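Meta cleavage compound hydrolase (Janthinobacterium, PDB 1J1I) hydrolyses a carbon-carbon bond of the meta-cleavage product formed in bacterial carbazole degradation, probably releasing anthranilate. Local coordinates at residues Ser124-Glu129 against Pro215-Lys220. Residues are numbered along the deposited sequence; the frame is centred on the assembly and turned at random.
Sequences SVLHSE and PEFIRK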
ATOM      1  N   SER A 124     -21.088   3.827  -1.796  1.00 18.69           N
ATOM      2  CA  SER A 124     -20.338   4.647  -0.851  1.00 19.34           C
ATOM      3  C   SER A 124     -20.650   6.132  -0.972  1.00 20.34           C
ATOM      4  O   SER A 124     -20.361   6.905  -0.057  1.00 20.70           O
ATOM      5  CB  SER A 124     -18.838   4.407  -1.018  1.00 19.00           C
ATOM      6  OG  SER A 124     -18.523   3.074  -0.649  1.00 19.83           O
ATOM      7  N   VAL A 125     -21.233   6.540  -2.099  1.00 17.95           N
ATOM      8  CA  VAL A 125     -21.597   7.938  -2.275  1.00 21.92           C
ATOM      9  C   VAL A 125     -23.089   8.155  -1.991  1.00 22.90           C
ATOM     10  O   VAL A 125     -23.461   9.090  -1.278  1.00 23.73           O
ATOM     11  CB  VAL A 125     -21.271   8.441  -3.697  1.00 21.80           C
ATOM     12  CG1 VAL A 125     -21.873   9.844  -3.909  1.00 17.49           C
ATOM     13  CG2 VAL A 125     -19.753   8.482  -3.891  1.00 21.44           C
ATOM     14  N   LEU A 126     -23.935   7.290  -2.547  1.00 24.27           N
ATOM     15  CA  LEU A 126     -25.382   7.397  -2.354  1.00 24.30           C
ATOM     16  C   LEU A 126     -25.894   6.907  -1.002  1.00 22.37           C
ATOM     17  O   LEU A 126     -26.902   7.411  -0.503  1.00 19.86           O
ATOM     18  CB  LEU A 126     -26.132   6.629  -3.448  1.00 27.04           C
ATOM     19  CG  LEU A 126     -26.332   7.270  -4.824  1.00 34.01           C
ATOM     20  CD1 LEU A 126     -25.009   7.480  -5.506  1.00 30.97           C
ATOM     21  CD2 LEU A 126     -27.220   6.366  -5.668  1.00 32.63           C
ATOM     22  N   HIS A 127     -25.218   5.927  -0.412  1.00 19.47           N
ATOM     23  CA  HIS A 127     -25.672   5.374   0.863  1.00 20.59           C
ATOM     24  C   HIS A 127     -24.520   5.122   1.828  1.00 21.57           C
ATOM     25  O   HIS A 127     -24.405   4.028   2.389  1.00 21.93           O
ATOM     26  CB  HIS A 127     -26.404   4.057   0.607  1.00 24.09           C
ATOM     27  CG  HIS A 127     -27.370   4.111  -0.535  1.00 24.86           C
ATOM     28  ND1 HIS A 127     -28.535   4.847  -0.493  1.00 23.17           N
ATOM     29  CD2 HIS A 127     -27.339   3.526  -1.757  1.00 25.80           C
ATOM     30  CE1 HIS A 127     -29.178   4.713  -1.638  1.00 24.32           C
ATOM     31  NE2 HIS A 127     -28.474   3.917  -2.423  1.00 28.84           N
ATOM     32  N   SER A 128     -23.683   6.132   2.039  1.00 20.88           N
ATOM     33  CA  SER A 128     -22.519   5.987   2.906  1.00 24.74           C
ATOM     34  C   SER A 128     -22.813   5.656   4.363  1.00 24.31           C
ATOM     35  O   SER A 128     -21.931   5.178   5.070  1.00 22.70           O
ATOM     36  CB  SER A 128     -21.635   7.239   2.831  1.00 23.80           C
ATOM     37  OG  SER A 128     -22.273   8.363   3.403  1.00 25.87           O
ATOM     38  N   GLU A 129     -24.037   5.901   4.822  1.00 22.76           N
ATOM     39  CA  GLU A 129     -24.368   5.590   6.208  1.00 24.78           C
ATOM     40  C   GLU A 129     -24.325   4.078   6.456  1.00 26.04           C
ATOM     41  O   GLU A 129     -24.332   3.624   7.600  1.00 23.89           O
ATOM     42  CB  GLU A 129     -25.747   6.153   6.583  1.00 26.47           C
ATOM     43  CG  GLU A 129     -26.951   5.461   5.957  1.00 21.95           C
ATOM     44  CD  GLU A 129     -27.210   5.864   4.513  1.00 27.83           C
ATOM     45  OE1 GLU A 129     -26.507   6.758   3.992  1.00 21.10           O
ATOM     46  OE2 GLU A 129     -28.130   5.281   3.899  1.00 27.76           O
ATOM     47  N   PRO A 215     -15.510  12.755 -12.503  1.00 20.77           N
ATOM     48  CA  PRO A 215     -14.580  12.857 -11.377  1.00 24.25           C
ATOM     49  C   PRO A 215     -15.240  13.535 -10.168  1.00 27.62           C
ATOM     50  O   PRO A 215     -14.883  13.265  -9.020  1.00 21.86           O
ATOM     51  CB  PRO A 215     -13.437  13.676 -11.961  1.00 23.66           C
ATOM     52  CG  PRO A 215     -13.388  13.171 -13.380  1.00 26.39           C
ATOM     53  CD  PRO A 215     -14.859  13.157 -13.764  1.00 26.94           C
ATOM     54  N   GLU A 216     -16.212  14.407 -10.430  1.00 23.01           N
ATOM     55  CA  GLU A 216     -16.908  15.108  -9.355  1.00 22.88           C
ATOM     56  C   GLU A 216     -17.666  14.153  -8.441  1.00 19.36           C
ATOM     57  O   GLU A 216     -17.775  14.396  -7.236  1.00 20.85           O
ATOM     58  CB  GLU A 216     -17.866  16.153  -9.929  1.00 25.04           C
ATOM     59  CG  GLU A 216     -17.157  17.376 -10.487  1.00 33.13           C
ATOM     60  CD  GLU A 216     -16.243  18.018  -9.464  1.00 43.67           C
ATOM     61  OE1 GLU A 216     -16.753  18.515  -8.438  1.00 51.97           O
ATOM     62  OE2 GLU A 216     -15.015  18.018  -9.681  1.00 49.12           O
ATOM     63  N   PHE A 217     -18.189  13.076  -9.018  1.00 20.14           N
ATOM     64  CA  PHE A 217     -18.922  12.071  -8.253  1.00 18.95           C
ATOM     65  C   PHE A 217     -17.933  11.321  -7.363  1.00 16.83           C
ATOM     66  O   PHE A 217     -18.191  11.080  -6.184  1.00 18.20           O
ATOM     67  CB  PHE A 217     -19.603  11.079  -9.202  1.00 17.70           C
ATOM     68  CG  PHE A 217     -20.437  10.036  -8.508  1.00 21.31           C
ATOM     69  CD1 PHE A 217     -21.714  10.347  -8.035  1.00 28.91           C
ATOM     70  CD2 PHE A 217     -19.962   8.734  -8.350  1.00 18.53           C
ATOM     71  CE1 PHE A 217     -22.511   9.375  -7.421  1.00 23.92           C
ATOM     72  CE2 PHE A 217     -20.752   7.755  -7.738  1.00 22.25           C
ATOM     73  CZ  PHE A 217     -22.030   8.078  -7.273  1.00 24.88           C
ATOM     74  N   ILE A 218     -16.795  10.956  -7.946  1.00 17.82           N
ATOM     75  CA  ILE A 218     -15.753  10.227  -7.228  1.00 20.29           C
ATOM     76  C   ILE A 218     -15.206  11.030  -6.038  1.00 15.86           C
ATOM     77  O   ILE A 218     -14.847  10.467  -5.002  1.00 19.71           O
ATOM     78  CB  ILE A 218     -14.614   9.841  -8.217  1.00 18.19           C
ATOM     79  CG1 ILE A 218     -15.191   8.910  -9.286  1.00 20.75           C
ATOM     80  CG2 ILE A 218     -13.451   9.173  -7.478  1.00 18.11           C
ATOM     81  CD1 ILE A 218     -14.234   8.552 -10.394  1.00 27.05           C
ATOM     82  N   ARG A 219     -15.172  12.348  -6.186  1.00 15.97           N
ATOM     83  CA  ARG A 219     -14.680  13.233  -5.136  1.00 19.26           C
ATOM     84  C   ARG A 219     -15.615  13.222  -3.920  1.00 20.76           C
ATOM     85  O   ARG A 219     -15.259  13.726  -2.852  1.00 19.00           O
ATOM     86  CB  ARG A 219     -14.554  14.656  -5.689  1.00 26.59           C
ATOM     87  CG  ARG A 219     -13.521  15.520  -4.986  1.00 37.30           C
ATOM     88  CD  ARG A 219     -13.554  16.945  -5.516  1.00 38.28           C
ATOM     89  NE  ARG A 219     -13.113  17.055  -6.905  1.00 36.41           N
ATOM     90  CZ  ARG A 219     -11.844  16.977  -7.302  1.00 41.60           C
ATOM     91  NH1 ARG A 219     -10.871  16.785  -6.417  1.00 41.63           N
ATOM     92  NH2 ARG A 219     -11.544  17.108  -8.587  1.00 47.43           N
ATOM     93  N   LYS A 220     -16.803  12.644  -4.094  1.00 23.38           N
ATOM     94  CA  LYS A 220     -17.802  12.548  -3.025  1.00 22.29           C
ATOM     95  C   LYS A 220     -17.570  11.354  -2.097  1.00 20.14           C
ATOM     96  O   LYS A 220     -18.268  11.201  -1.092  1.00 16.69           O
ATOM     97  CB  LYS A 220     -19.213  12.433  -3.611  1.00 24.10           C
ATOM     98  CG  LYS A 220     -19.972  13.741  -3.745  1.00 35.48           C
ATOM     99  CD  LYS A 220     -19.290  14.664  -4.701  1.00 36.14           C
ATOM    100  CE  LYS A 220     -20.176  15.828  -5.099  1.00 23.15           C
ATOM    101  NZ  LYS A 220     -19.394  16.663  -6.035  1.00 21.42           N
TER
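In this alpha/beta hydrolase, the helix that starts at Ser114, probably the catalytic serine as in a near-identical enzyme, ends at the surface against the short helix 215-218, and Val125 and Leu126 of its last turn meet Phe217 there. Phe217 has CG anti to its backbone N (chi1 -177°), which swings the ring out from its own helix to the end of helix 114-126. Val125 lies over one face of that ring, its CG2 displaced toward the rim, while CG1 of Val125 comes to 3.6 Å from CE1 of Phe217. Leu126 arrives from another direction: its CD1 sits at the ring edge, in the ring plane, 3.5 Å from Phe217 CZ. One residue therefore covers a face and the next meets the rim.

Val125 also packs against the end of 215-220, where its CG1 is 3.7 Å from CB of Lys220. Beyond CB the lysine bends at chi2 (63°) and turns back over helix 215-218, so that NZ donates to the backbone O of Glu216 at 3.0 Å, approaching from above the carbonyl plane. This keeps the charged end away from the hydrocarbon groups of Val125, Leu126 and Phe217. Farther out, Arg219 NE and Glu216 OE2 form a salt bridge, 3.5 Å apart, whose hydrogen bond is weak.

The contact is small, burying 198 Å² in all, and lies away from the probable catalytic residues. Tyr213 adds a second ring beside Phe217. Below this surface layer, Ser124 rests on Val131 and Leu134 of strand 131-137, and Ile218, whose CB is directed away from 124-129, packs on Phe244 and Leu247 of helix 238-247.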